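Local coordinates for bifunctional GH43-CE protein (Bacteroides eggerthii, PDB 6MLY) that probably hydrolyses beta-xylosidic linkages in arabinoxylans through a family 43 glycosidase domain, coupled in one chain to a carbohydrate esterase domain, at residues A[267-270]-A[274-277]; A[58-61]-A[65-68]. All coordinates share one frame; numbering follows the deposited sequence.

Contact 1: A[267-270]-A[274-277]; sequences FEDC and GRIP. With EDO (1,2-ethanediol), chain F.
Phe267 and Arg275 lie side by side at the turn end of an antiparallel beta hairpin, strands 262-269 and 275-282 of the glycosidase domain. Glu268 and Ile276 form the hydrogen-bonded pair, Glu268 N to Ile276 O at 3.2 Å and Ile276 N to Glu268 O at 3.0 Å. Nearer the turn, Cys270 N reaches Gly274 O at 3.0 Å. At the backbone angles of Gly274 (130°/-133°) any CB would press on the preceding carbonyl, which suits glycine. With CG beside the backbone N (chi1 -52°) and a bend at chi3, Arg275 runs beside Asp269 and carries its guanidinium past the Phe267 ring. Arg275 CD lies against Phe267 CE1 and 3.2 Å from Asp269 OD1, which itself sits at the edge of that ring, in its plane. Phe267 CZ lies 3.8 Å from Arg275 NH1, the planes nearly perpendicular. Arg275 NH1 (2.8 Å) and NH2 both donate to O1 of an ethanediol, probably from the crystallisation liquor, which Asp32 also bonds; NH1 makes a long, weak ion pair with Asp32. A leucine here would probably leave the diol oxygen without two donors, Asp32 without this charge partner and the Phe267 ring less covered. On the face carrying Glu268 and Ile276, Ile276 CD1 packs 3.8 Å from Cys270 CB, just past the strand. Such hairpins build the five-bladed beta-propeller of family 43 glycosidases; the side chain of Phe267 is about 9 Å from that of Asp143, predicted to modulate the active-site pKa.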
ATOM      1  N   PHE A 267      13.280   2.880 -19.160  1.00 81.83           N
ATOM      2  CA  PHE A 267      12.401   2.687 -17.997  1.00 82.46           C
ATOM      3  C   PHE A 267      11.141   3.559 -18.095  1.00 84.45           C
ATOM      4  O   PHE A 267      11.160   4.644 -18.692  1.00 85.60           O
ATOM      5  CB  PHE A 267      13.157   2.954 -16.691  1.00 82.10           C
ATOM      6  CG  PHE A 267      13.508   4.397 -16.416  1.00 82.69           C
ATOM      7  CD1 PHE A 267      12.571   5.273 -15.886  1.00 83.30           C
ATOM      8  CD2 PHE A 267      14.788   4.871 -16.653  1.00 83.06           C
ATOM      9  CE1 PHE A 267      12.900   6.595 -15.624  1.00 84.06           C
ATOM     10  CE2 PHE A 267      15.115   6.193 -16.389  1.00 83.46           C
ATOM     11  CZ  PHE A 267      14.174   7.053 -15.877  1.00 84.05           C
ATOM     12  N   GLU A 268      10.062   3.059 -17.472  1.00 84.90           N
ATOM     13  CA  GLU A 268       8.757   3.730 -17.334  1.00 85.69           C
ATOM     14  C   GLU A 268       8.603   4.208 -15.887  1.00 84.78           C
ATOM     15  O   GLU A 268       9.249   3.674 -14.990  1.00 83.88           O
ATOM     16  CB  GLU A 268       7.630   2.751 -17.682  1.00 86.21           C
ATOM     17  CG  GLU A 268       6.300   3.411 -18.015  1.00 87.80           C
ATOM     18  CD  GLU A 268       5.092   2.486 -17.955  1.00 89.32           C
ATOM     19  OE1 GLU A 268       5.216   1.389 -17.367  1.00 88.94           O
ATOM     20  OE2 GLU A 268       4.022   2.865 -18.489  1.00 91.05           O
ATOM     21  N   ASP A 269       7.750   5.216 -15.674  1.00 86.64           N
ATOM     22  CA  ASP A 269       7.263   5.577 -14.335  1.00 85.52           C
ATOM     23  C   ASP A 269       5.956   4.820 -14.078  1.00 87.46           C
ATOM     24  O   ASP A 269       4.890   5.282 -14.485  1.00 91.54           O
ATOM     25  CB  ASP A 269       7.067   7.089 -14.197  1.00 84.84           C
ATOM     26  CG  ASP A 269       8.339   7.891 -14.414  1.00 85.08           C
ATOM     27  OD1 ASP A 269       9.426   7.305 -14.271  1.00 84.33           O
ATOM     28  OD2 ASP A 269       8.230   9.093 -14.734  1.00 84.18           O
ATOM     29  N   CYS A 270       6.051   3.665 -13.403  1.00 87.42           N
ATOM     30  CA  CYS A 270       4.903   2.765 -13.174  1.00 87.81           C
ATOM     31  C   CYS A 270       4.312   3.004 -11.778  1.00 87.77           C
ATOM     32  O   CYS A 270       3.885   2.060 -11.117  1.00 90.87           O
ATOM     33  CB  CYS A 270       5.312   1.302 -13.339  1.00 86.06           C
ATOM     34  SG  CYS A 270       4.004   0.232 -14.011  1.00 90.39           S
ATOM     35  N   GLY A 274       7.708   2.247  -8.511  1.00 75.93           N
ATOM     36  CA  GLY A 274       8.826   3.128  -8.868  1.00 76.18           C
ATOM     37  C   GLY A 274       8.998   3.275 -10.373  1.00 77.16           C
ATOM     38  O   GLY A 274       8.028   3.520 -11.098  1.00 77.60           O
ATOM     39  N   ARG A 275      10.253   3.134 -10.825  1.00 77.09           N
ATOM     40  CA  ARG A 275      10.678   3.361 -12.220  1.00 77.40           C
ATOM     41  C   ARG A 275      11.393   2.099 -12.728  1.00 77.06           C
ATOM     42  O   ARG A 275      12.503   1.791 -12.299  1.00 77.11           O
ATOM     43  CB  ARG A 275      11.544   4.623 -12.286  1.00 78.27           C
ATOM     44  CG  ARG A 275      10.904   5.841 -11.631  1.00 79.75           C
ATOM     45  CD  ARG A 275      11.609   7.152 -11.938  1.00 81.94           C
ATOM     46  NE  ARG A 275      12.741   7.416 -11.056  1.00 83.14           N
ATOM     47  CZ  ARG A 275      13.779   8.192 -11.363  1.00 84.44           C
ATOM     48  NH1 ARG A 275      13.835   8.798 -12.536  1.00 87.28           N
ATOM     49  NH2 ARG A 275      14.767   8.350 -10.500  1.00 84.50           N
ATOM     50  N   ILE A 276      10.731   1.375 -13.642  1.00 77.22           N
ATOM     51  CA  ILE A 276      10.978  -0.057 -13.871  1.00 76.42           C
ATOM     52  C   ILE A 276      11.617  -0.260 -15.246  1.00 76.77           C
ATOM     53  O   ILE A 276      11.116   0.248 -16.245  1.00 78.05           O
ATOM     54  CB  ILE A 276       9.677  -0.879 -13.690  1.00 76.54           C
ATOM     55  CG1 ILE A 276       8.542  -0.418 -14.608  1.00 77.67           C
ATOM     56  CG2 ILE A 276       9.215  -0.874 -12.239  1.00 75.70           C
ATOM     57  CD1 ILE A 276       7.455  -1.448 -14.779  1.00 78.32           C
ATOM     58  N   PRO A 277      12.768  -0.969 -15.331  1.00 76.67           N
ATOM     59  CA  PRO A 277      13.407  -1.299 -16.609  1.00 77.38           C
ATOM     60  C   PRO A 277      12.535  -1.937 -17.704  1.00 79.05           C
ATOM     61  O   PRO A 277      11.696  -2.806 -17.416  1.00 78.81           O
ATOM     62  CB  PRO A 277      14.475  -2.312 -16.182  1.00 76.86           C
ATOM     63  CG  PRO A 277      14.888  -1.834 -14.815  1.00 75.44           C
ATOM     64  CD  PRO A 277      13.584  -1.400 -14.184  1.00 75.60           C
TER
HETATM   65  C1  EDO F 902      16.425  11.225 -12.323  1.00 65.38           C
HETATM   66  O1  EDO F 902      16.453   9.797 -12.436  1.00 59.45           O
HETATM   67  C2  EDO F 902      17.461  11.645 -11.291  1.00 70.51           C
HETATM   68  O2  EDO F 902      18.750  11.164 -11.697  1.00 76.51           O

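Contact 2: A[58-61]-A[65-68]; sequences MKSN and NWKL
A beta hairpin of the glycosidase domain, strands 56-60 and 66-71, brings Ser60 against Trp66 and Met58 against Leu68 on one face of the antiparallel sheet. Ser60 CB stands over the six-membered ring of Trp66, 3.5 Å from its centroid and 14° off the normal, a CH-pi contact; the small serine allows the indole to come this close. With its hydroxyl anti to the backbone N (chi1 -173°), Ser60 OG turns to Asn65 O at 2.6 Å, approaching from above the carbonyl plane. Ser60 OG also has weak hydrogen bonds with the backbone N of Asp62 and of Leu63, inside the turn. Met58 O meets the edge of the indole, while Met58 CB lies 3.9 Å from Trp66 CE3. The flexible thioether chain of Met58 runs alongside Leu68, bringing CG within 3.7 Å of Leu68 CD2, and Met44 of the adjoining strand touches both Met58 and Trp66. Between these pairs, Lys59 N bonds Lys67 O at 2.8 Å, nearly straight at 164°, and Lys67 N bonds Lys59 O at 3.0 Å. The two lysine chains share the other face, their NZ atoms 6.3 Å apart, and Lys59 NZ forms a salt bridge with Glu128. This division implies a largely apolar face formed by Met58, Trp66 and Leu68, where the hydroxyl of Ser60 is turned to the backbone, and a cationic face on which Glu128 probably eases the repulsion between the lysines.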
ATOM      1  N   MET A  58      24.548  -4.515 -11.274  1.00 65.35           N
ATOM      2  CA  MET A  58      23.787  -5.737 -11.501  1.00 65.67           C
ATOM      3  C   MET A  58      24.395  -6.506 -12.678  1.00 65.95           C
ATOM      4  O   MET A  58      24.763  -5.907 -13.675  1.00 66.25           O
ATOM      5  CB  MET A  58      22.328  -5.417 -11.833  1.00 66.83           C
ATOM      6  CG  MET A  58      21.576  -4.767 -10.698  1.00 66.90           C
ATOM      7  SD  MET A  58      19.799  -4.688 -11.016  1.00 68.63           S
ATOM      8  CE  MET A  58      19.290  -3.627  -9.665  1.00 68.19           C
ATOM      9  N   LYS A  59      24.449  -7.833 -12.546  1.00 65.84           N
ATOM     10  CA  LYS A  59      24.967  -8.733 -13.570  1.00 66.94           C
ATOM     11  C   LYS A  59      23.801  -9.515 -14.185  1.00 68.30           C
ATOM     12  O   LYS A  59      22.834  -9.824 -13.496  1.00 68.60           O
ATOM     13  CB  LYS A  59      26.004  -9.672 -12.944  1.00 66.61           C
ATOM     14  CG  LYS A  59      26.438 -10.857 -13.799  1.00 67.31           C
ATOM     15  CD  LYS A  59      27.348 -11.821 -13.066  1.00 67.25           C
ATOM     16  CE  LYS A  59      27.987 -12.845 -13.982  1.00 68.24           C
ATOM     17  NZ  LYS A  59      29.357 -13.204 -13.541  1.00 67.89           N
ATOM     18  N   SER A  60      23.913  -9.831 -15.482  1.00 69.96           N
ATOM     19  CA  SER A  60      22.997 -10.749 -16.173  1.00 71.26           C
ATOM     20  C   SER A  60      23.757 -11.508 -17.266  1.00 71.99           C
ATOM     21  O   SER A  60      24.848 -11.119 -17.643  1.00 72.33           O
ATOM     22  CB  SER A  60      21.803 -10.023 -16.742  1.00 72.71           C
ATOM     23  OG  SER A  60      20.851 -10.939 -17.271  1.00 73.98           O
ATOM     24  N   ASN A  61      23.166 -12.611 -17.736  1.00 72.68           N
ATOM     25  CA  ASN A  61      23.735 -13.441 -18.795  1.00 73.64           C
ATOM     26  C   ASN A  61      22.786 -13.502 -20.003  1.00 74.71           C
ATOM     27  O   ASN A  61      23.193 -13.959 -21.077  1.00 75.47           O
ATOM     28  CB  ASN A  61      24.067 -14.844 -18.272  1.00 73.77           C
ATOM     29  CG  ASN A  61      25.450 -14.937 -17.661  1.00 73.27           C
ATOM     30  OD1 ASN A  61      26.454 -14.723 -18.345  1.00 74.26           O
ATOM     31  ND2 ASN A  61      25.515 -15.273 -16.382  1.00 70.87           N
ATOM     32  N   ASN A  65      17.354 -12.288 -16.578  1.00 73.95           N
ATOM     33  CA  ASN A  65      17.612 -12.659 -15.201  1.00 72.90           C
ATOM     34  C   ASN A  65      18.813 -11.864 -14.677  1.00 72.22           C
ATOM     35  O   ASN A  65      19.948 -12.091 -15.098  1.00 72.72           O
ATOM     36  CB  ASN A  65      17.813 -14.170 -15.087  1.00 74.08           C
ATOM     37  CG  ASN A  65      16.575 -14.941 -15.498  1.00 75.47           C
ATOM     38  OD1 ASN A  65      15.476 -14.678 -15.010  1.00 75.40           O
ATOM     39  ND2 ASN A  65      16.744 -15.892 -16.403  1.00 78.28           N
ATOM     40  N   TRP A  66      18.530 -10.937 -13.754  1.00 70.49           N
ATOM     41  CA  TRP A  66      19.492 -10.002 -13.187  1.00 69.98           C
ATOM     42  C   TRP A  66      19.815 -10.397 -11.743  1.00 69.15           C
ATOM     43  O   TRP A  66      19.065 -11.146 -11.121  1.00 69.41           O
ATOM     44  CB  TRP A  66      18.937  -8.577 -13.272  1.00 70.05           C
ATOM     45  CG  TRP A  66      18.807  -8.089 -14.682  1.00 72.14           C
ATOM     46  CD1 TRP A  66      17.716  -8.192 -15.499  1.00 73.40           C
ATOM     47  CD2 TRP A  66      19.828  -7.438 -15.462  1.00 72.76           C
ATOM     48  NE1 TRP A  66      17.987  -7.646 -16.726  1.00 74.56           N
ATOM     49  CE2 TRP A  66      19.273  -7.175 -16.732  1.00 74.10           C
ATOM     50  CE3 TRP A  66      21.150  -7.053 -15.207  1.00 72.36           C
ATOM     51  CZ2 TRP A  66      19.996  -6.541 -17.740  1.00 74.95           C
ATOM     52  CZ3 TRP A  66      21.865  -6.432 -16.206  1.00 73.13           C
ATOM     53  CH2 TRP A  66      21.295  -6.181 -17.455  1.00 74.74           C
ATOM     54  N   LYS A  67      20.941  -9.897 -11.226  1.00 68.39           N
ATOM     55  CA  LYS A  67      21.269 -10.031  -9.808  1.00 67.56           C
ATOM     56  C   LYS A  67      22.315  -8.979  -9.420  1.00 67.03           C
ATOM     57  O   LYS A  67      23.159  -8.604 -10.233  1.00 67.74           O
ATOM     58  CB  LYS A  67      21.730 -11.456  -9.475  1.00 68.14           C
ATOM     59  CG  LYS A  67      23.171 -11.801  -9.818  1.00 68.63           C
ATOM     60  CD  LYS A  67      23.617 -13.127  -9.248  1.00 69.57           C
ATOM     61  CE  LYS A  67      25.080 -13.405  -9.524  1.00 70.56           C
ATOM     62  NZ  LYS A  67      25.592 -14.522  -8.696  1.00 71.57           N
ATOM     63  N   LEU A  68      22.237  -8.522  -8.167  1.00 65.90           N
ATOM     64  CA  LEU A  68      23.177  -7.566  -7.588  1.00 64.93           C
ATOM     65  C   LEU A  68      24.492  -8.283  -7.260  1.00 64.18           C
ATOM     66  O   LEU A  68      24.482  -9.382  -6.688  1.00 64.78           O
ATOM     67  CB  LEU A  68      22.557  -6.951  -6.329  1.00 64.61           C
ATOM     68  CG  LEU A  68      21.382  -6.007  -6.578  1.00 64.99           C
ATOM     69  CD1 LEU A  68      20.473  -5.917  -5.354  1.00 64.83           C
ATOM     70  CD2 LEU A  68      21.879  -4.630  -6.988  1.00 65.32           C
TER

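From the N terminus, contact 2 comes first: 58-61 turns back through three residues to 65-68 and closes its hairpin long before the chain reaches contact 1, where 267-270 and 274-277 do the same. The two loops are in series, neither nested nor crossing. Contact 2 joins the last two strands, in sequence, of the four-stranded sheet 34-38, 41-45, 56-60, 66-71, whereas contact 1 joins the last two of the three-stranded sheet 250-256, 262-269, 275-282. Both belong to the glycosidase domain; their centres are 18 Å apart and their nearest atoms about 6 Å, so they do not touch. Each contact thus fastens a different sheet of the same domain.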